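Local coordinates for suppressor of fused family protein (Neisseria gonorrhoeae, PDB 3K5J) that is of unknown function but resembles the N-terminal domain of human Suppressor of fused, and may take part in protein binding, at residues S57-G60 with Q65-F68. Sequence-based numbering, arbitrary orientation.
Sequences SGIG and QEFF
The carboxylate of Glu66 collects three backbone N-H groups, from Gly58, Ile59 and Gly60. The setting is the connection between two neighbouring antiparallel strands, 52-57 and 65-71, in the mixed sheet of this Sufu-like fold. That connection carries the short helix 60-63, and Glu66 on the second strand holds the turn after strand 52-57 and the first residue of the helix. From this turn, Glu66 OE2 accepts two short hydrogen bonds. Gly58 N lies 2.8 Å from Glu66 OE2 in a nearly straight bond (171°), on the syn side and somewhat out of the carboxylate plane. Gly60 N is also 2.8 Å from Glu66 OE2, but it arrives from above the opposite face, 67° out of the plane. The bond from Ile59 N to Glu66 OE1 is weak, at 3.3 Å. The Glu66 chain bends at chi2 (-65°), which folds its end back to the turn.

Outside the two segments, Tyr4 OH also bonds to OE2, and Ser56 OG bonds to OE1. Both carboxylate oxygens are therefore satisfied although the group is buried, and these donors would be expected to stabilise a negative charge. In contrast, Gln65 N is buried with no partner in the model.

Ile59 also packs on helix 77-91. Its CG2 rests against the backbone carbonyl oxygen of Gln65, 3.4 Å from Gln65 O. The apolar contact is made by Ile59 CD1, which meets the Phe67 ring at the edge, near the ring plane, 4.1 Å from Phe67 CD2.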
# COMPACT_ATOMS: atom_id res chain seq x y z
N SER A 57 -2.32 9.64 2.40
CA SER A 57 -2.78 10.91 1.85
C SER A 57 -1.80 12.02 2.16
O SER A 57 -1.65 12.44 3.33
CB SER A 57 -4.16 11.26 2.46
OG SER A 57 -4.69 12.47 1.88
N GLY A 58 -1.12 12.47 1.13
CA GLY A 58 -0.19 13.59 1.24
C GLY A 58 1.05 13.39 0.38
O GLY A 58 1.67 14.35 -0.08
N ILE A 59 1.42 12.14 0.14
CA ILE A 59 2.60 11.81 -0.67
C ILE A 59 2.38 12.28 -2.10
O ILE A 59 3.30 12.71 -2.78
CB ILE A 59 2.91 10.26 -0.61
CG1 ILE A 59 3.25 9.82 0.82
CG2 ILE A 59 3.99 9.91 -1.65
CD1 ILE A 59 3.27 8.34 1.07
N GLY A 60 1.12 12.24 -2.54
CA GLY A 60 0.82 12.54 -3.94
C GLY A 60 1.06 13.98 -4.35
O GLY A 60 1.29 14.25 -5.51
N GLN A 65 1.59 10.07 -6.60
CA GLN A 65 0.88 8.85 -6.25
C GLN A 65 0.79 8.73 -4.71
O GLN A 65 1.62 9.26 -3.99
CB GLN A 65 1.47 7.58 -6.87
CG GLN A 65 2.99 7.45 -6.63
CD GLN A 65 3.84 7.69 -7.84
OE1 GLN A 65 3.39 8.28 -8.82
NE2 GLN A 65 5.10 7.26 -7.77
N GLU A 66 -0.25 8.01 -4.31
CA GLU A 66 -0.44 7.50 -2.97
C GLU A 66 -0.35 5.98 -3.00
O GLU A 66 -0.32 5.38 -4.09
CB GLU A 66 -1.82 7.88 -2.44
CG GLU A 66 -2.10 9.37 -2.36
CD GLU A 66 -1.29 10.20 -1.39
OE1 GLU A 66 -0.55 9.62 -0.56
OE2 GLU A 66 -1.40 11.47 -1.48
N PHE A 67 -0.36 5.37 -1.81
CA PHE A 67 -0.17 3.93 -1.67
C PHE A 67 -1.23 3.36 -0.73
O PHE A 67 -1.68 4.03 0.21
CB PHE A 67 1.22 3.64 -1.10
CG PHE A 67 2.34 4.16 -1.96
CD1 PHE A 67 2.72 3.47 -3.11
CD2 PHE A 67 2.90 5.40 -1.74
CE1 PHE A 67 3.69 3.97 -3.93
CE2 PHE A 67 3.86 5.91 -2.60
CZ PHE A 67 4.25 5.21 -3.69
N PHE A 68 -1.63 2.10 -0.93
CA PHE A 68 -2.55 1.46 -0.02
C PHE A 68 -2.19 0.02 0.26
O PHE A 68 -1.58 -0.67 -0.57
CB PHE A 68 -4.02 1.57 -0.50
CG PHE A 68 -4.31 0.87 -1.77
CD1 PHE A 68 -4.73 -0.47 -1.74
CD2 PHE A 68 -4.23 1.51 -2.97
CE1 PHE A 68 -4.99 -1.15 -2.92
CE2 PHE A 68 -4.52 0.83 -4.14
CZ PHE A 68 -4.89 -0.50 -4.13